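Local coordinates for ftsY (Mycoplasma mycoides, PDB 1ZU4), which is the signal recognition particle receptor FtsY, modelled as its NG domain, a helical bundle joined to a nucleotide-binding-type domain of the P-loop fold, at residues K75-V79 against S309-M313; N103-I107 against E224-P228. All coordinates share one frame; numbering follows the deposited sequence.

Interaction 1. Residues K75-V79 against S309-M313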
loop_
_atom_site.group_PDB
_atom_site.type_symbol
_atom_site.label_atom_id
_atom_site.label_comp_id
_atom_site.label_asym_id
_atom_site.label_seq_id
_atom_site.Cartn_x
_atom_site.Cartn_y
_atom_site.Cartn_z
ATOM N N LYS A 75 17.570 20.788 5.758
ATOM C CA LYS A 75 17.204 19.690 4.867
ATOM C C LYS A 75 17.417 18.347 5.547
ATOM O O LYS A 75 16.577 17.462 5.435
ATOM C CB LYS A 75 18.051 19.729 3.599
ATOM C CG LYS A 75 17.770 20.806 2.619
ATOM C CD LYS A 75 19.022 20.947 1.712
ATOM C CE LYS A 75 18.680 21.709 0.439
ATOM N NZ LYS A 75 19.773 21.590 -0.543
ATOM N N ASP A 76 18.519 18.186 6.279
ATOM C CA ASP A 76 18.801 16.898 6.936
ATOM C C ASP A 76 17.744 16.658 8.012
ATOM O O ASP A 76 17.247 15.534 8.230
ATOM C CB ASP A 76 20.203 16.901 7.568
ATOM C CG ASP A 76 21.343 16.835 6.524
ATOM O OD1 ASP A 76 22.484 17.240 6.852
ATOM O OD2 ASP A 76 21.111 16.389 5.379
ATOM N N ALA A 77 17.418 17.767 8.681
ATOM C CA ALA A 77 16.397 17.860 9.722
ATOM C C ALA A 77 15.028 17.447 9.205
ATOM O O ALA A 77 14.325 16.643 9.835
ATOM C CB ALA A 77 16.370 19.317 10.305
ATOM N N LEU A 78 14.682 17.979 8.031
ATOM C CA LEU A 78 13.419 17.710 7.404
ATOM C C LEU A 78 13.304 16.232 7.016
ATOM O O LEU A 78 12.273 15.611 7.277
ATOM C CB LEU A 78 13.258 18.612 6.183
ATOM C CG LEU A 78 12.019 18.413 5.337
ATOM C CD1 LEU A 78 10.737 18.496 6.205
ATOM C CD2 LEU A 78 12.031 19.420 4.181
ATOM N N VAL A 79 14.366 15.665 6.429
ATOM C CA VAL A 79 14.385 14.245 6.028
ATOM C C VAL A 79 14.103 13.350 7.256
ATOM O O VAL A 79 13.255 12.492 7.206
ATOM C CB VAL A 79 15.711 13.848 5.303
ATOM C CG1 VAL A 79 15.763 12.351 5.059
ATOM C CG2 VAL A 79 15.849 14.578 3.955
ATOM N N SER A 309 12.992 12.748 -1.099
ATOM C CA SER A 309 13.890 13.849 -0.776
ATOM C C SER A 309 15.087 14.012 -1.716
ATOM O O SER A 309 15.857 14.944 -1.537
ATOM C CB SER A 309 14.399 13.650 0.652
ATOM O OG SER A 309 13.293 13.724 1.534
ATOM N N SER A 310 15.207 13.126 -2.712
ATOM C CA SER A 310 16.422 12.977 -3.502
ATOM C C SER A 310 16.782 14.220 -4.284
ATOM O O SER A 310 17.982 14.517 -4.451
ATOM C CB SER A 310 16.343 11.779 -4.452
ATOM O OG SER A 310 15.229 11.890 -5.312
ATOM N N GLY A 311 15.754 14.960 -4.696
ATOM C CA GLY A 311 15.930 16.170 -5.486
ATOM C C GLY A 311 16.571 17.323 -4.733
ATOM O O GLY A 311 17.132 18.225 -5.352
ATOM N N PHE A 312 16.506 17.327 -3.406
ATOM C CA PHE A 312 17.125 18.436 -2.670
ATOM C C PHE A 312 18.285 18.028 -1.766
ATOM O O PHE A 312 18.861 18.864 -1.054
ATOM C CB PHE A 312 16.071 19.262 -1.908
ATOM C CG PHE A 312 15.311 18.496 -0.839
ATOM C CD1 PHE A 312 15.856 18.282 0.405
ATOM C CD2 PHE A 312 14.011 18.068 -1.071
ATOM C CE1 PHE A 312 15.127 17.638 1.406
ATOM C CE2 PHE A 312 13.285 17.417 -0.083
ATOM C CZ PHE A 312 13.845 17.206 1.143
ATOM N N MET A 313 18.639 16.750 -1.826
ATOM C CA MET A 313 19.620 16.183 -0.916
ATOM C C MET A 313 20.965 15.948 -1.586
ATOM O O MET A 313 21.709 15.046 -1.182
ATOM C CB MET A 313 19.092 14.870 -0.295
ATOM C CG MET A 313 18.012 15.088 0.788
ATOM S SD MET A 313 18.467 16.327 2.055
ATOM C CE MET A 313 19.826 15.444 2.816
#

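Interaction 2. Residues N103-I107 against E224-P228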
loop_
_atom_site.group_PDB
_atom_site.type_symbol
_atom_site.label_atom_id
_atom_site.label_comp_id
_atom_site.label_asym_id
_atom_site.label_seq_id
_atom_site.Cartn_x
_atom_site.Cartn_y
_atom_site.Cartn_z
ATOM N N ASN A 103 6.715 -22.243 7.548
ATOM C CA ASN A 103 6.217 -23.581 7.805
ATOM C C ASN A 103 4.700 -23.723 7.781
ATOM O O ASN A 103 4.132 -24.586 8.478
ATOM C CB ASN A 103 6.825 -24.137 9.101
ATOM C CG ASN A 103 6.962 -23.065 10.222
ATOM O OD1 ASN A 103 6.161 -22.131 10.330
ATOM N ND2 ASN A 103 7.989 -23.230 11.058
ATOM N N ARG A 104 4.025 -22.873 6.997
ATOM C CA ARG A 104 2.562 -22.921 6.940
ATOM C C ARG A 104 1.975 -22.472 5.607
ATOM O O ARG A 104 2.689 -22.013 4.698
ATOM C CB ARG A 104 1.955 -22.118 8.075
ATOM C CG ARG A 104 1.955 -20.625 7.815
ATOM C CD ARG A 104 1.336 -19.838 8.923
ATOM N NE ARG A 104 1.465 -18.431 8.556
ATOM C CZ ARG A 104 1.363 -17.409 9.389
ATOM N NH1 ARG A 104 1.077 -17.593 10.671
ATOM N NH2 ARG A 104 1.519 -16.191 8.922
ATOM N N LEU A 105 0.663 -22.627 5.500
ATOM C CA LEU A 105 -0.052 -22.068 4.381
ATOM C C LEU A 105 -0.451 -20.642 4.739
ATOM O O LEU A 105 -1.339 -20.396 5.549
ATOM C CB LEU A 105 -1.254 -22.942 4.005
ATOM C CG LEU A 105 -2.237 -22.329 3.017
ATOM C CD1 LEU A 105 -1.608 -22.073 1.717
ATOM C CD2 LEU A 105 -3.418 -23.337 2.935
ATOM N N ASN A 106 0.267 -19.693 4.173
ATOM C CA ASN A 106 -0.013 -18.290 4.432
ATOM C C ASN A 106 -1.246 -17.927 3.606
ATOM O O ASN A 106 -1.392 -18.351 2.466
ATOM C CB ASN A 106 1.205 -17.422 4.030
ATOM C CG ASN A 106 2.451 -17.792 4.802
ATOM O OD1 ASN A 106 2.565 -17.457 5.978
ATOM N ND2 ASN A 106 3.343 -18.571 4.174
ATOM N N ILE A 107 -2.151 -17.146 4.179
ATOM C CA ILE A 107 -3.355 -16.774 3.454
ATOM C C ILE A 107 -3.566 -15.260 3.543
ATOM O O ILE A 107 -3.750 -14.738 4.627
ATOM C CB ILE A 107 -4.606 -17.543 3.980
ATOM C CG1 ILE A 107 -4.378 -19.065 3.955
ATOM C CG2 ILE A 107 -5.785 -17.170 3.140
ATOM C CD1 ILE A 107 -5.536 -19.944 4.583
ATOM N N GLU A 224 -6.279 -23.056 9.098
ATOM C CA GLU A 224 -5.222 -22.150 9.548
ATOM C C GLU A 224 -5.932 -21.201 10.500
ATOM O O GLU A 224 -6.598 -20.270 10.083
ATOM C CB GLU A 224 -4.615 -21.350 8.368
ATOM C CG GLU A 224 -3.672 -22.111 7.393
ATOM C CD GLU A 224 -2.347 -22.534 8.028
ATOM O OE1 GLU A 224 -2.016 -22.047 9.132
ATOM O OE2 GLU A 224 -1.654 -23.371 7.416
ATOM N N LYS A 225 -5.794 -21.460 11.787
ATOM C CA LYS A 225 -6.574 -20.782 12.821
ATOM C C LYS A 225 -6.361 -19.270 12.838
ATOM O O LYS A 225 -7.277 -18.522 13.038
ATOM C CB LYS A 225 -6.214 -21.386 14.181
ATOM C CG LYS A 225 -6.749 -22.803 14.403
ATOM C CD LYS A 225 -5.914 -23.601 15.476
ATOM C CE LYS A 225 -6.348 -25.095 15.517
ATOM N NZ LYS A 225 -5.636 -25.914 16.578
ATOM N N SER A 226 -5.131 -18.829 12.601
ATOM C CA SER A 226 -4.782 -17.403 12.595
ATOM C C SER A 226 -5.010 -16.721 11.209
ATOM O O SER A 226 -4.750 -15.514 11.035
ATOM C CB SER A 226 -3.317 -17.244 13.062
ATOM O OG SER A 226 -2.435 -18.098 12.311
ATOM N N ALA A 227 -5.525 -17.472 10.235
ATOM C CA ALA A 227 -5.868 -16.866 8.918
ATOM C C ALA A 227 -7.157 -16.006 9.002
ATOM O O ALA A 227 -7.960 -16.172 9.931
ATOM C CB ALA A 227 -5.993 -17.939 7.865
ATOM N N PRO A 228 -7.313 -14.992 8.111
ATOM C CA PRO A 228 -6.342 -14.500 7.112
ATOM C C PRO A 228 -5.165 -13.882 7.858
ATOM O O PRO A 228 -5.339 -13.135 8.850
ATOM C CB PRO A 228 -7.123 -13.430 6.310
ATOM C CG PRO A 228 -8.266 -13.011 7.249
ATOM C CD PRO A 228 -8.567 -14.194 8.141
#

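Interaction 1. Residues K75-V79 against S309-M313
Lys75 runs past Phe312 with its chain pointing the opposite way to the phenylalanine side chain, and the two meet twice. Near its root, Lys75 CG lies 3.9 Å from CD1 of the ring; at its end, NZ gives a hydrogen bond of 2.9 Å to the backbone O of Phe312, arriving in the carbonyl plane. The first torsion of the lysine, -72°, sets CG beside the backbone N, and an extended chain beyond it carries the ammonium out to that oxygen. Glu72, one turn earlier, makes a salt bridge to the same NZ, so the charge has two partners.

Phe312 holds CG between its own backbone N and carbonyl carbon (chi1 62°), which folds the ring back over its own chain: Ser309 O sits over the centre of one face, 3.5 Å above the plane, while also accepting the backbone N-H of Phe312. The contact as a whole lays the chain's C-terminal tail on the N-terminal helical bundle of this SRP54-type protein. Helix 71-87 offers Lys75, Leu78 and Val79, a row one turn long, and the ring slots against them; Phe18 of helix 12-27 adds an edge-to-face stack.

Val79 reaches into the tail with CG2, which lies 4.0 Å from CE1 of Phe312 and 3.6 Å from OG of Ser309, a hydroxyl whose hydrogen bond goes to Ile305 O. Val79 also meets Met313 tip to tip, with CG2 of Val79 3.7 Å from SD of Met313. Bends at both chi2 and chi3 curl the methionine back toward the helix, where SD also rests against Lys75 CB. Leu78 crosses Phe312 at about a right angle, CD2 4.2 Å from CZ, and its side chain continues onto Val57 and Val61 of helix 51-64.

Interaction 2. Residues N103-I107 against E224-P228
The guanidinium of Arg104 and the carboxylate of Glu224 have their planes turned 71° apart, and their side chains pass obliquely without forming a salt bridge: NE of Arg104 stays 5.1 Å from OE1 of Glu224. The guanidinium instead has the amide of Asn106 at its edge, in plane, where NE bonds to Asn106 OD1 at 3.0 Å and NH2 adds a weak bond to the same oxygen. Asp99 makes a salt bridge to NH2, and with Asn106 it fixes the rotation of the group. Ser226 OG approaches NH1 only obliquely and loosely.

The carboxylate is used from above its plane. Leu105 N donates to Glu224 OE2 over 3.1 Å, standing 56° out of the carboxylate plane, and Leu105 CB packs against the same oxygen. A bend at chi2 of Glu224 (-68°) turns the acid toward the backbone of Leu105, while CG of Glu224, placed by chi1, lies 4.0 Å from CD1 of Ile107. That methyl is shared: it also lies 3.9 Å from CB of Ala227.

Glu224 to Ala227 form a type I beta turn, closed by the bond from Ala227 N to Glu224 O at 3.0 Å. The peptide before Pro228 is cis, and the proline then comes alongside Ile107, its CA 3.6 Å from Ile107 O.

This turn links helix 206-221 to strand 230-236, within the beta-alpha-beta crossover that starts from strand 194-198 and passes strand 106-111. Strand 106-111 runs between those two parallel strands: Asn106 bonds through its backbone to Asp193 and Leu195, Ile107 to His229. Ile220 of helix 206-221 packs on Ile107, Ala227 and Pro228, while Ile184 of helix 176-189 touches both Leu105 and Ile107.

Interactions 1 and 2 lie on opposite sides of the chain's centre, their own centres 41 Å apart, and have no secondary-structure element in common. Each is partly buried, with three buried residues and one exposed one among the seven that touch. Interaction 1 packs the C-terminal tail, just after helix 301-308, on a helix of the bundle through an aromatic ring and aliphatic side chains, and one lysine ammonium bonds to a backbone carbonyl. Interaction 2 lies at the start of a central strand of the P-loop-type sheet, where the side chain is the acceptor rather than the donor, a carboxylate taking a backbone N-H, beside an aliphatic contact of Ile107 with Ala227. Helix 71-87 and strand 106-111 are successive elements.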